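Local coordinates for Sts-2 protein (Mus musculus, PDB 3D6A), which interferes with CBL-mediated down-regulation of activated receptors such as T-cell receptors and EGFR, and is represented here by its histidine phosphatase domain, at residues A[8-13]-A[192-197]; A[15-20]-A[200-205]; A[62-67]-A[95-100]; A[74-79]-A[107-112]; A[87-92]-A[115-120]. One frame throughout, in Å; residues are numbered along the deposited sequence.

Interaction 1 (A[8-13]-A[192-197]); sequences SRRGIL and QDMGIT
Thr197 exchanges two backbone hydrogen bonds with the opposite segment: Leu13 N donates to Thr197 O at 2.9 Å, nearly along the C=O axis, and Thr197 N donates to Gly11 O, also at 2.9 Å. A third bond, from Gly11 N to Gly195 O (3.1 Å), extends the ladder backward. In these last two the donor stands a little over 30° out of the carbonyl plane. The pattern is that of parallel strands, with Gly11 beside Ile196 and Ile12 beside Thr197. It joins strands 11-16 and 196-201, the central pair of the histidine phosphatase sheet, near the end where both begin. Before the strands pair, Arg10 lays its CG against Asp193 O (3.3 Å). With CG anti to the backbone N (chi1 -162°) and the chain extended, its guanidinium reaches Ile187 O of helix 172-187, while the Asp193 carboxylate turns to a salt bridge with Arg88. Met194 CB lies 3.3 Å from Ser8 OG; bends at chi2 and chi3 bring Met194 CE back to Arg10 CB (3.8 Å). Ile12 and Thr197 run side by side, CD1 of Ile12 touching CB of Thr197 at 3.8 Å, on the face covered by helix 172-187. On the other face, that of Ile196, Leu13 CB meets Ile196 CG2 at 4.0 Å, and both side chains also touch Phe238.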
# COMPACT_ATOMS: atom_id res chain seq x y z
N SER A 8 -31.50 11.74 -9.38
CA SER A 8 -30.03 11.43 -9.36
C SER A 8 -29.30 12.18 -10.47
O SER A 8 -29.92 12.61 -11.45
CB SER A 8 -29.79 9.93 -9.50
OG SER A 8 -30.34 9.45 -10.72
N ARG A 9 -27.98 12.31 -10.30
CA ARG A 9 -27.12 13.00 -11.27
C ARG A 9 -26.04 12.08 -11.83
O ARG A 9 -25.34 11.40 -11.08
CB ARG A 9 -26.49 14.26 -10.66
CG ARG A 9 -27.48 15.39 -10.47
CD ARG A 9 -26.93 16.53 -9.64
NE ARG A 9 -27.92 17.61 -9.53
CZ ARG A 9 -27.83 18.80 -10.12
NH1 ARG A 9 -26.77 19.09 -10.86
NH2 ARG A 9 -28.80 19.70 -9.96
N ARG A 10 -25.96 12.06 -13.15
CA ARG A 10 -24.95 11.34 -13.89
C ARG A 10 -23.57 11.94 -13.56
O ARG A 10 -23.45 13.16 -13.41
CB ARG A 10 -25.24 11.49 -15.38
CG ARG A 10 -24.56 10.50 -16.26
CD ARG A 10 -24.55 11.06 -17.65
NE ARG A 10 -24.08 10.09 -18.63
CZ ARG A 10 -24.05 10.31 -19.94
NH1 ARG A 10 -24.45 11.48 -20.44
NH2 ARG A 10 -23.62 9.36 -20.75
N GLY A 11 -22.56 11.08 -13.44
CA GLY A 11 -21.22 11.52 -13.07
C GLY A 11 -20.11 10.93 -13.92
O GLY A 11 -20.24 9.85 -14.47
N ILE A 12 -19.01 11.67 -14.03
CA ILE A 12 -17.78 11.21 -14.67
C ILE A 12 -16.67 11.34 -13.64
O ILE A 12 -16.35 12.45 -13.20
CB ILE A 12 -17.42 12.05 -15.93
CG1 ILE A 12 -18.43 11.80 -17.07
CG2 ILE A 12 -15.96 11.79 -16.40
CD1 ILE A 12 -18.24 10.48 -17.80
N LEU A 13 -16.09 10.21 -13.25
CA LEU A 13 -14.98 10.21 -12.28
C LEU A 13 -13.70 9.85 -13.03
O LEU A 13 -13.55 8.74 -13.54
CB LEU A 13 -15.25 9.24 -11.11
CG LEU A 13 -14.33 9.19 -9.86
CD1 LEU A 13 -14.31 10.48 -9.07
CD2 LEU A 13 -14.77 8.05 -8.95
N GLN A 192 -28.80 8.54 -21.00
CA GLN A 192 -29.93 8.31 -20.10
C GLN A 192 -29.51 7.61 -18.81
O GLN A 192 -30.28 7.58 -17.84
CB GLN A 192 -31.00 7.50 -20.84
CG GLN A 192 -32.33 8.22 -21.13
CD GLN A 192 -32.20 9.67 -21.58
OE1 GLN A 192 -31.62 9.97 -22.62
NE2 GLN A 192 -32.79 10.58 -20.79
N ASP A 193 -28.30 7.05 -18.78
CA ASP A 193 -27.79 6.38 -17.57
C ASP A 193 -27.58 7.40 -16.46
O ASP A 193 -27.21 8.54 -16.73
CB ASP A 193 -26.50 5.61 -17.86
CG ASP A 193 -26.45 4.26 -17.16
OD1 ASP A 193 -27.03 4.11 -16.05
OD2 ASP A 193 -25.83 3.32 -17.72
N MET A 194 -27.82 7.00 -15.22
CA MET A 194 -27.79 7.95 -14.10
C MET A 194 -26.78 7.64 -13.00
O MET A 194 -26.82 8.26 -11.93
CB MET A 194 -29.19 8.14 -13.51
CG MET A 194 -30.06 9.18 -14.22
SD MET A 194 -29.34 10.83 -14.30
CE MET A 194 -28.92 10.95 -16.03
N GLY A 195 -25.88 6.71 -13.25
CA GLY A 195 -24.81 6.46 -12.30
C GLY A 195 -23.50 7.12 -12.69
O GLY A 195 -23.46 8.09 -13.44
N ILE A 196 -22.41 6.54 -12.20
CA ILE A 196 -21.08 7.08 -12.40
C ILE A 196 -20.33 6.26 -13.44
O ILE A 196 -20.32 5.03 -13.38
CB ILE A 196 -20.34 7.15 -11.03
CG1 ILE A 196 -21.02 8.21 -10.16
CG2 ILE A 196 -18.84 7.41 -11.19
CD1 ILE A 196 -20.56 8.21 -8.71
N THR A 197 -19.73 6.96 -14.40
CA THR A 197 -18.76 6.36 -15.32
C THR A 197 -17.32 6.65 -14.86
O THR A 197 -17.00 7.79 -14.53
CB THR A 197 -18.95 6.92 -16.75
OG1 THR A 197 -20.22 6.48 -17.25
CG2 THR A 197 -17.84 6.44 -17.68

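Interaction 2 (A[15-20]-A[200-205]); sequences IRHGER and VSHSSA. Unlike the reference sequence in segment 15-20: Ile15 (reference Val). With W (tungsten ion), chain J.
Arg16 runs past Ser203 to a tungsten site. Beyond CB, its CG stands anti to the backbone N (chi1 -176°) and sits over the centre of the His17 ring, 4.1 Å above its plane. CD comes within 3.1 Å of Ser203 OG. That hydroxyl lies over one face of the guanidinium, and although NE is 3.0 Å from Ser203 OG, the angle is too poor for a hydrogen bond. The NE hydrogen goes instead to water 1 (NE to O 2.7 Å), which Ser203 N also donates to. At the tip, NH2 donates to water 2 at 2.8 Å, with the oxygen and the tungsten both near the guanidinium plane. Waters 1, 2 and 3 all bind the tungsten, and His17 NE2 binds it too, at 2.5 Å. The His17 ring is fixed in rotation by a straight hydrogen bond from ND1 to Gly18 O (2.8 Å), the oxygen lying in the ring plane, which turns NE2 to the metal. Ser201 N donates to Ile15 O and Ser201 O accepts from His17 N, joining the ends of two parallel strands. His202 approaches the edge of the His17 ring, and its NE2 is hydrogen-bonded to Ser95 OG. With a leucine in place of Arg16, water 2 and water 1 would probably each lose a donor, loosening the grip on the tungsten-bound oxygens. Residues 16-18 form the Arg-His-Gly motif of histidine phosphatases, whose histidine is the nucleophile in relatives; tungsten bound at NE2, with N-H donors turned to its oxygens, is consistent with a phosphoryl-binding pocket.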
# COMPACT_ATOMS: atom_id res chain seq x y z
N ILE A 15 -9.82 9.12 -12.94
CA ILE A 15 -8.90 8.52 -11.97
C ILE A 15 -7.50 8.28 -12.59
O ILE A 15 -7.38 7.62 -13.62
CB ILE A 15 -9.48 7.17 -11.47
CG1 ILE A 15 -10.93 7.35 -11.00
CG2 ILE A 15 -8.60 6.57 -10.36
CD1 ILE A 15 -11.63 6.08 -10.54
N ARG A 16 -6.44 8.80 -11.96
CA ARG A 16 -5.06 8.48 -12.37
C ARG A 16 -4.76 7.06 -11.90
O ARG A 16 -5.23 6.62 -10.84
CB ARG A 16 -4.03 9.45 -11.78
CG ARG A 16 -2.56 9.19 -12.29
CD ARG A 16 -1.49 9.89 -11.45
NE ARG A 16 -0.15 9.61 -11.98
CZ ARG A 16 1.00 9.80 -11.36
NH1 ARG A 16 1.04 10.30 -10.13
NH2 ARG A 16 2.14 9.47 -12.00
N HIS A 17 -3.97 6.36 -12.70
CA HIS A 17 -3.50 5.00 -12.39
C HIS A 17 -2.68 4.97 -11.10
O HIS A 17 -2.11 6.01 -10.67
CB HIS A 17 -2.63 4.50 -13.55
CG HIS A 17 -1.43 5.35 -13.81
ND1 HIS A 17 -0.30 5.32 -13.02
CD2 HIS A 17 -1.16 6.22 -14.82
CE1 HIS A 17 0.59 6.17 -13.50
NE2 HIS A 17 0.10 6.73 -14.59
N GLY A 18 -2.57 3.77 -10.53
CA GLY A 18 -1.75 3.55 -9.33
C GLY A 18 -0.27 3.59 -9.64
O GLY A 18 0.13 3.72 -10.80
N GLU A 19 0.54 3.50 -8.59
CA GLU A 19 1.98 3.56 -8.67
C GLU A 19 2.48 2.51 -9.66
O GLU A 19 2.11 1.34 -9.55
CB GLU A 19 2.59 3.31 -7.27
CG GLU A 19 4.10 3.46 -7.22
CD GLU A 19 4.70 3.02 -5.90
OE1 GLU A 19 4.76 1.78 -5.64
OE2 GLU A 19 5.11 3.90 -5.11
N ARG A 20 3.31 2.94 -10.61
CA ARG A 20 4.04 2.05 -11.53
C ARG A 20 5.40 1.63 -10.98
O ARG A 20 6.05 2.37 -10.21
CB ARG A 20 4.16 2.67 -12.95
CG ARG A 20 3.96 4.14 -12.98
CD ARG A 20 3.71 4.76 -14.35
NE ARG A 20 4.83 4.63 -15.26
CZ ARG A 20 5.07 5.47 -16.27
NH1 ARG A 20 4.27 6.52 -16.46
NH2 ARG A 20 6.13 5.28 -17.08
N VAL A 200 -10.30 5.76 -16.31
CA VAL A 200 -9.05 5.40 -15.69
C VAL A 200 -7.95 5.67 -16.70
O VAL A 200 -7.89 5.06 -17.78
CB VAL A 200 -9.06 3.96 -15.17
CG1 VAL A 200 -7.85 3.72 -14.28
CG2 VAL A 200 -10.33 3.69 -14.38
N SER A 201 -7.09 6.62 -16.36
CA SER A 201 -6.21 7.20 -17.35
C SER A 201 -4.97 7.80 -16.69
O SER A 201 -4.50 7.28 -15.68
CB SER A 201 -7.01 8.23 -18.17
OG SER A 201 -6.23 8.85 -19.17
N HIS A 202 -4.45 8.87 -17.27
CA HIS A 202 -3.21 9.48 -16.79
C HIS A 202 -3.50 10.80 -16.11
O HIS A 202 -4.58 11.36 -16.27
CB HIS A 202 -2.25 9.71 -17.95
CG HIS A 202 -2.06 8.51 -18.80
ND1 HIS A 202 -1.04 7.60 -18.59
CD2 HIS A 202 -2.79 8.03 -19.84
CE1 HIS A 202 -1.15 6.62 -19.47
NE2 HIS A 202 -2.20 6.85 -20.24
N SER A 203 -2.49 11.31 -15.38
CA SER A 203 -2.58 12.62 -14.72
C SER A 203 -3.19 13.67 -15.64
O SER A 203 -4.03 14.46 -15.22
CB SER A 203 -1.18 13.08 -14.32
OG SER A 203 -0.72 12.26 -13.30
N SER A 204 -2.72 13.71 -16.88
CA SER A 204 -3.17 14.70 -17.87
C SER A 204 -4.70 14.71 -18.10
O SER A 204 -5.30 15.77 -18.29
CB SER A 204 -2.45 14.46 -19.18
OG SER A 204 -2.68 13.13 -19.58
N ALA A 205 -5.31 13.53 -18.04
CA ALA A 205 -6.76 13.36 -18.24
C ALA A 205 -7.65 14.09 -17.25
O ALA A 205 -8.77 14.45 -17.60
CB ALA A 205 -7.12 11.88 -18.25
W W J . 1.22 8.76 -15.59
O HOH W 1 -0.32 9.66 -14.64
O HOH W 2 2.93 8.52 -14.52
O HOH W 3 0.77 7.19 -16.77

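Interaction 3 (A[62-67]-A[95-100]); sequences ENDPPL and SPALRC
Asp64 and Leu98 carry the direct hydrogen bond: Leu98 N, which follows the N-cap residue Ala97, donates to Asp64 OD1 at 3.0 Å, on the syn side and 16° out of the carboxylate plane. Asp64 CG stands anti to the backbone N (chi1 -161°), which carries the carboxylate to the helix start. Water strengthens this link. Water 4 donates to Asp64 OD1 (2.8 Å) and Pro65 O, and accepts from Arg99 N and from Arg99 NH1 (2.8 Å), so four bonds hold it; water 5 joins Asp64 OD2 to Pro96 O. By charge, Asp64 OD1 lies 4.4 Å from Arg99 NH1, beyond a salt bridge; Arg54 pairs with Asp64 and Glu132 with Arg99. Among apolar contacts, Pro66 CB meets Leu98 CD2 at 3.9 Å, and the Leu67 side chain crosses that of Arg99 at about a right angle, CD1 against CB (3.8 Å). Were Asp64 replaced by alanine, Leu98 N and Arg54 would probably lose their acceptor and water 4 one of its four partners. Loop 62-67 thus lies against the start of helix 98-111, just after strand 89-94, with helices 21-25 and 29-32 touching Pro65 and Pro66 and the nearest atom of the Arg99 side chain about 4 Å from the tungsten.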
# COMPACT_ATOMS: atom_id res chain seq x y z
N GLU A 62 8.85 -2.80 -21.64
CA GLU A 62 9.82 -1.71 -21.62
C GLU A 62 9.17 -0.34 -21.47
O GLU A 62 9.52 0.43 -20.57
CB GLU A 62 10.65 -1.77 -22.91
CG GLU A 62 12.05 -1.20 -22.79
CD GLU A 62 12.81 -1.26 -24.11
OE1 GLU A 62 13.13 -2.38 -24.57
OE2 GLU A 62 13.09 -0.19 -24.69
N ASN A 63 8.22 -0.03 -22.34
CA ASN A 63 7.53 1.25 -22.29
C ASN A 63 6.07 1.08 -21.88
O ASN A 63 5.25 1.94 -22.14
CB ASN A 63 7.59 1.95 -23.66
CG ASN A 63 9.00 2.10 -24.17
OD1 ASN A 63 9.89 2.62 -23.48
ND2 ASN A 63 9.22 1.64 -25.39
N ASP A 64 5.76 -0.05 -21.24
CA ASP A 64 4.42 -0.32 -20.76
C ASP A 64 4.52 -1.02 -19.42
O ASP A 64 4.21 -2.21 -19.32
CB ASP A 64 3.66 -1.18 -21.77
CG ASP A 64 2.16 -1.13 -21.60
OD1 ASP A 64 1.65 -0.21 -20.91
OD2 ASP A 64 1.47 -2.02 -22.16
N PRO A 65 4.97 -0.29 -18.38
CA PRO A 65 5.20 -0.94 -17.10
C PRO A 65 3.89 -1.24 -16.38
O PRO A 65 2.88 -0.54 -16.59
CB PRO A 65 6.03 0.10 -16.33
CG PRO A 65 5.59 1.41 -16.90
CD PRO A 65 5.31 1.14 -18.34
N PRO A 66 3.88 -2.32 -15.57
CA PRO A 66 2.72 -2.63 -14.74
C PRO A 66 2.74 -1.83 -13.44
O PRO A 66 3.73 -1.18 -13.12
CB PRO A 66 2.93 -4.11 -14.42
CG PRO A 66 4.40 -4.26 -14.35
CD PRO A 66 4.94 -3.34 -15.42
N LEU A 67 1.64 -1.92 -12.71
CA LEU A 67 1.53 -1.42 -11.35
C LEU A 67 2.51 -2.15 -10.45
O LEU A 67 2.76 -3.35 -10.60
CB LEU A 67 0.11 -1.67 -10.84
CG LEU A 67 -1.01 -0.63 -10.88
CD1 LEU A 67 -0.81 0.61 -11.77
CD2 LEU A 67 -2.38 -1.30 -11.03
N SER A 95 -7.51 3.91 -20.43
CA SER A 95 -6.39 4.09 -21.33
C SER A 95 -5.82 2.71 -21.66
O SER A 95 -5.78 1.83 -20.79
CB SER A 95 -5.34 4.95 -20.63
OG SER A 95 -4.08 4.89 -21.28
N PRO A 96 -5.37 2.50 -22.91
CA PRO A 96 -4.78 1.21 -23.30
C PRO A 96 -3.49 0.84 -22.54
O PRO A 96 -3.07 -0.32 -22.61
CB PRO A 96 -4.50 1.39 -24.81
CG PRO A 96 -4.38 2.85 -25.01
CD PRO A 96 -5.34 3.47 -24.02
N ALA A 97 -2.89 1.80 -21.84
CA ALA A 97 -1.69 1.54 -21.02
C ALA A 97 -1.99 0.50 -19.95
O ALA A 97 -3.00 0.58 -19.26
CB ALA A 97 -1.17 2.85 -20.38
N LEU A 98 -1.10 -0.48 -19.83
CA LEU A 98 -1.25 -1.56 -18.86
C LEU A 98 -1.59 -1.07 -17.47
O LEU A 98 -2.51 -1.59 -16.85
CB LEU A 98 0.02 -2.40 -18.81
CG LEU A 98 0.10 -3.61 -17.88
CD1 LEU A 98 -1.01 -4.58 -18.22
CD2 LEU A 98 1.48 -4.28 -18.01
N ARG A 99 -0.85 -0.07 -16.99
CA ARG A 99 -1.08 0.51 -15.65
C ARG A 99 -2.52 0.97 -15.44
O ARG A 99 -3.06 0.86 -14.32
CB ARG A 99 -0.09 1.65 -15.35
CG ARG A 99 -0.05 2.75 -16.40
CD ARG A 99 1.22 3.54 -16.25
NE ARG A 99 1.31 4.74 -17.09
CZ ARG A 99 1.81 4.77 -18.32
NH1 ARG A 99 2.25 3.64 -18.90
NH2 ARG A 99 1.86 5.91 -18.98
N CYS A 100 -3.14 1.43 -16.53
CA CYS A 100 -4.52 1.94 -16.47
C CYS A 100 -5.56 0.82 -16.48
O CYS A 100 -6.50 0.85 -15.68
CB CYS A 100 -4.77 2.99 -17.57
SG CYS A 100 -3.60 4.41 -17.52
O HOH W 4 1.77 0.91 -18.38
O HOH W 5 -0.88 -2.57 -22.56

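Interaction 4 (A[74-79]-A[107-112]); sequences QARLAG and ILEELK
Gly79 brings its backbone unusually close to Ile107, CA to CA 4.0 Å, and the spot where a CB would stand is already taken by Ile107 O. The short axes of 74-79 and 107-111 therefore approach to 7.4 Å, their directions 37° apart. Into this close crossing Ile107 presses CG1 against Ala75 O (3.4 Å) and CG2 against Gly79 CA, while Leu111 CD1 reaches Gly79 O at 3.8 Å. Glu110 CG, anti to the carbonyl carbon (chi1 -60°), lies on Arg76 O (3.4 Å); the bend at chi2 then brings its carboxylate to the Arg76 chain at a slant, OE2 nearest CD. The resulting salt bridge is long, Arg76 NE to Glu110 OE2 4.0 Å, and the oxygen stands well out of the guanidinium plane, so charge alone acts. Glu109 takes the other approach: its carboxylate is nearly coplanar with the guanidinium, at the edge, but Arg76 NH2 and Glu109 OE1 remain 4.2 Å apart, beyond a salt bridge. Just past this crossing, helix 98-111 closes with a Schellman motif whose C-prime residue is Lys112. Close helix-helix packing through a glycine here joins the helices that precede and follow strand 89-94, part of the helical covering of the sheet in the alpha/beta/alpha histidine phosphatase fold.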
# COMPACT_ATOMS: atom_id res chain seq x y z
N GLN A 74 -3.30 0.69 -3.78
CA GLN A 74 -3.98 1.96 -3.96
C GLN A 74 -5.29 1.78 -4.76
O GLN A 74 -6.33 2.30 -4.38
CB GLN A 74 -3.06 2.98 -4.65
CG GLN A 74 -1.80 3.31 -3.83
CD GLN A 74 -0.72 3.96 -4.67
OE1 GLN A 74 -0.65 3.77 -5.89
NE2 GLN A 74 0.15 4.71 -4.02
N ALA A 75 -5.20 1.05 -5.87
CA ALA A 75 -6.35 0.80 -6.71
C ALA A 75 -7.45 0.05 -5.97
O ALA A 75 -8.62 0.41 -6.06
CB ALA A 75 -5.93 0.04 -7.99
N ARG A 76 -7.07 -1.01 -5.24
CA ARG A 76 -8.00 -1.78 -4.43
C ARG A 76 -8.62 -0.96 -3.30
O ARG A 76 -9.81 -1.11 -2.98
CB ARG A 76 -7.31 -3.01 -3.85
CG ARG A 76 -7.09 -4.10 -4.87
CD ARG A 76 -6.53 -5.32 -4.19
NE ARG A 76 -6.52 -6.48 -5.07
CZ ARG A 76 -5.55 -7.40 -5.09
NH1 ARG A 76 -4.48 -7.29 -4.30
NH2 ARG A 76 -5.64 -8.43 -5.93
N LEU A 77 -7.82 -0.10 -2.69
CA LEU A 77 -8.31 0.71 -1.59
C LEU A 77 -9.38 1.72 -2.06
O LEU A 77 -10.37 1.98 -1.35
CB LEU A 77 -7.16 1.45 -0.92
CG LEU A 77 -7.52 2.13 0.39
CD1 LEU A 77 -7.75 1.06 1.47
CD2 LEU A 77 -6.37 3.07 0.74
N ALA A 78 -9.17 2.26 -3.26
CA ALA A 78 -10.12 3.18 -3.89
C ALA A 78 -11.39 2.47 -4.35
O ALA A 78 -12.45 3.05 -4.26
CB ALA A 78 -9.46 3.95 -5.04
N GLY A 79 -11.28 1.26 -4.89
CA GLY A 79 -12.48 0.48 -5.24
C GLY A 79 -13.31 0.09 -4.02
O GLY A 79 -14.54 0.16 -4.05
N ILE A 107 -9.99 -1.85 -9.20
CA ILE A 107 -11.13 -1.06 -8.70
C ILE A 107 -12.42 -1.87 -8.84
O ILE A 107 -13.18 -2.01 -7.89
CB ILE A 107 -11.26 0.34 -9.40
CG1 ILE A 107 -10.18 1.33 -8.91
CG2 ILE A 107 -12.65 0.97 -9.12
CD1 ILE A 107 -9.94 2.52 -9.90
N LEU A 108 -12.66 -2.41 -10.04
CA LEU A 108 -13.85 -3.21 -10.30
C LEU A 108 -13.94 -4.48 -9.42
O LEU A 108 -15.02 -4.80 -8.94
CB LEU A 108 -13.93 -3.60 -11.77
CG LEU A 108 -14.31 -2.49 -12.76
CD1 LEU A 108 -13.94 -2.92 -14.18
CD2 LEU A 108 -15.79 -2.18 -12.65
N GLU A 109 -12.83 -5.16 -9.19
CA GLU A 109 -12.82 -6.34 -8.30
C GLU A 109 -13.33 -6.02 -6.89
O GLU A 109 -14.10 -6.79 -6.32
CB GLU A 109 -11.43 -6.99 -8.23
CG GLU A 109 -11.00 -7.64 -9.55
CD GLU A 109 -9.59 -8.25 -9.52
OE1 GLU A 109 -8.75 -7.86 -8.68
OE2 GLU A 109 -9.33 -9.14 -10.37
N GLU A 110 -12.90 -4.88 -6.35
CA GLU A 110 -13.34 -4.42 -5.03
C GLU A 110 -14.74 -3.80 -5.01
O GLU A 110 -15.36 -3.72 -3.95
CB GLU A 110 -12.33 -3.45 -4.41
CG GLU A 110 -10.94 -4.02 -4.20
CD GLU A 110 -10.90 -5.10 -3.15
OE1 GLU A 110 -11.69 -5.03 -2.18
OE2 GLU A 110 -10.06 -6.02 -3.29
N LEU A 111 -15.23 -3.36 -6.17
CA LEU A 111 -16.63 -2.94 -6.33
C LEU A 111 -17.54 -4.15 -6.39
O LEU A 111 -18.75 -4.04 -6.19
CB LEU A 111 -16.81 -2.14 -7.64
CG LEU A 111 -17.05 -0.61 -7.72
CD1 LEU A 111 -17.48 0.03 -6.41
CD2 LEU A 111 -15.88 0.09 -8.29
N LYS A 112 -16.93 -5.30 -6.67
CA LYS A 112 -17.60 -6.57 -6.89
C LYS A 112 -18.34 -6.57 -8.23
O LYS A 112 -19.38 -7.22 -8.38
CB LYS A 112 -18.54 -6.93 -5.73
CG LYS A 112 -17.90 -7.04 -4.35
CD LYS A 112 -18.99 -7.40 -3.32
CE LYS A 112 -18.53 -7.23 -1.88
NZ LYS A 112 -17.33 -8.07 -1.56

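Interaction 5 (A[87-92]-A[115-120]); sequences VRVTAV and KKLKIR
Leu117 spreads its two methyls over the backbone of strand 89-94, CD1 3.5 Å from Val89 O and CD2 3.5 Å from Thr90 O. These segments belong to a beta-alpha-beta unit, in which helix 98-111 connects strand 89-94 to the parallel strand 119-121, the outermost on this side of the chain's sheet. With CG anti to the carbonyl carbon (chi1 -56°), Leu117 also brings CD1 to Val89 CG1 at 4.0 Å, their side chains meeting at a slant. The direct backbone bond comes further on, where Arg120 N donates to Val92 O (3.0 Å) almost straight, at 170°. Before that bond the two chains stand apart, Ala91 and Leu117 6.6 Å CA to CA, and water 6 fills in for a rung, accepting from Val92 N at 2.9 Å and donating to Lys118 O. Outside this shell, Leu108 of the connecting helix packs on Val92, Leu117 and Ile119, while strand 196-201 borders the far side of strand 89-94. Asp154 offers Arg120 a long, weak ion pair. The Arg120 chain, extended from CG to NE, brings NH1 to 4.1 Å from Ala91 CB.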
# COMPACT_ATOMS: atom_id res chain seq x y z
N VAL A 87 -22.30 4.52 -4.19
CA VAL A 87 -22.52 5.04 -5.52
C VAL A 87 -22.69 3.92 -6.55
O VAL A 87 -22.09 2.84 -6.42
CB VAL A 87 -21.46 6.09 -5.95
CG1 VAL A 87 -21.43 7.24 -4.94
CG2 VAL A 87 -20.07 5.45 -6.14
N ARG A 88 -23.54 4.17 -7.53
CA ARG A 88 -23.78 3.25 -8.63
C ARG A 88 -22.77 3.55 -9.73
O ARG A 88 -22.73 4.66 -10.24
CB ARG A 88 -25.21 3.45 -9.15
CG ARG A 88 -25.52 2.66 -10.41
CD ARG A 88 -27.03 2.54 -10.65
NE ARG A 88 -27.28 1.54 -11.70
CZ ARG A 88 -27.58 1.84 -12.96
NH1 ARG A 88 -27.72 3.10 -13.33
NH2 ARG A 88 -27.76 0.86 -13.84
N VAL A 89 -21.94 2.56 -10.06
CA VAL A 89 -20.97 2.67 -11.15
C VAL A 89 -21.51 1.89 -12.34
O VAL A 89 -21.79 0.70 -12.23
CB VAL A 89 -19.56 2.14 -10.74
CG1 VAL A 89 -18.66 1.97 -11.97
CG2 VAL A 89 -18.90 3.06 -9.68
N THR A 90 -21.62 2.56 -13.48
CA THR A 90 -22.30 2.00 -14.65
C THR A 90 -21.43 1.66 -15.87
O THR A 90 -21.85 0.88 -16.74
CB THR A 90 -23.45 2.92 -15.10
OG1 THR A 90 -23.00 4.28 -15.12
CG2 THR A 90 -24.57 2.81 -14.12
N ALA A 91 -20.24 2.24 -15.95
CA ALA A 91 -19.34 2.00 -17.06
C ALA A 91 -17.92 2.35 -16.62
O ALA A 91 -17.74 3.12 -15.69
CB ALA A 91 -19.74 2.83 -18.28
N VAL A 92 -16.93 1.75 -17.27
CA VAL A 92 -15.52 1.98 -16.98
C VAL A 92 -14.78 2.06 -18.31
O VAL A 92 -14.88 1.16 -19.14
CB VAL A 92 -14.91 0.85 -16.06
CG1 VAL A 92 -13.43 1.11 -15.76
CG2 VAL A 92 -15.71 0.72 -14.74
N LYS A 115 -17.15 -8.87 -13.01
CA LYS A 115 -17.86 -9.79 -13.89
C LYS A 115 -18.97 -9.07 -14.63
O LYS A 115 -19.31 -9.44 -15.75
CB LYS A 115 -18.48 -10.94 -13.09
CG LYS A 115 -17.54 -11.71 -12.17
CD LYS A 115 -18.28 -12.94 -11.58
CE LYS A 115 -17.50 -13.60 -10.43
NZ LYS A 115 -18.21 -14.83 -9.93
N LYS A 116 -19.53 -8.05 -14.00
CA LYS A 116 -20.72 -7.38 -14.52
C LYS A 116 -20.40 -6.31 -15.56
O LYS A 116 -21.15 -6.12 -16.52
CB LYS A 116 -21.54 -6.79 -13.37
CG LYS A 116 -22.68 -5.89 -13.83
CD LYS A 116 -23.40 -5.23 -12.65
CE LYS A 116 -24.53 -4.33 -13.15
NZ LYS A 116 -25.56 -5.11 -13.93
N LEU A 117 -19.29 -5.59 -15.36
CA LEU A 117 -18.92 -4.50 -16.26
C LEU A 117 -17.64 -4.82 -16.98
O LEU A 117 -16.67 -5.27 -16.37
CB LEU A 117 -18.78 -3.17 -15.51
CG LEU A 117 -19.96 -2.66 -14.67
CD1 LEU A 117 -19.53 -1.45 -13.86
CD2 LEU A 117 -21.18 -2.33 -15.54
N LYS A 118 -17.64 -4.61 -18.29
CA LYS A 118 -16.46 -4.81 -19.11
C LYS A 118 -15.73 -3.48 -19.22
O LYS A 118 -16.36 -2.42 -19.30
CB LYS A 118 -16.81 -5.31 -20.50
CG LYS A 118 -17.42 -6.70 -20.55
CD LYS A 118 -17.90 -7.00 -21.95
CE LYS A 118 -18.43 -8.42 -22.07
NZ LYS A 118 -19.12 -8.60 -23.38
N ILE A 119 -14.40 -3.56 -19.18
CA ILE A 119 -13.56 -2.40 -19.29
C ILE A 119 -13.50 -2.06 -20.76
O ILE A 119 -13.11 -2.89 -21.57
CB ILE A 119 -12.13 -2.70 -18.74
CG1 ILE A 119 -12.18 -2.97 -17.22
CG2 ILE A 119 -11.16 -1.57 -19.09
CD1 ILE A 119 -11.05 -3.83 -16.66
N ARG A 120 -13.92 -0.85 -21.11
CA ARG A 120 -13.81 -0.37 -22.49
C ARG A 120 -12.47 0.31 -22.69
O ARG A 120 -12.16 1.31 -22.04
CB ARG A 120 -14.96 0.60 -22.79
CG ARG A 120 -16.31 -0.08 -22.81
CD ARG A 120 -17.46 0.90 -22.88
NE ARG A 120 -18.73 0.20 -22.85
CZ ARG A 120 -19.90 0.76 -22.59
NH1 ARG A 120 -19.99 2.05 -22.33
NH2 ARG A 120 -21.00 0.02 -22.60
O HOH W 6 -17.87 -0.45 -18.97

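How the interactions relate
Interactions 1 and 2 join the same strands, 11-16 and 196-201, with centres about 20 Å apart: near the start, partly exposed, the contact is backbone pairing and packing, whereas at the buried end it becomes polar and metal-binding. Interaction 3, also buried, touches interaction 2, so loop and helix start border the tungsten site. Interactions 3 and 4 use the start and end of helix 98-111, which connects the strands of interaction 5. Interactions 4 and 5 are partly exposed and pack on each other; the first relies on close helix packing and loose charge pairs, the second on apolar contacts, one backbone bond and water. Strand 89-94 ties interaction 5 to interaction 1 through Ile196.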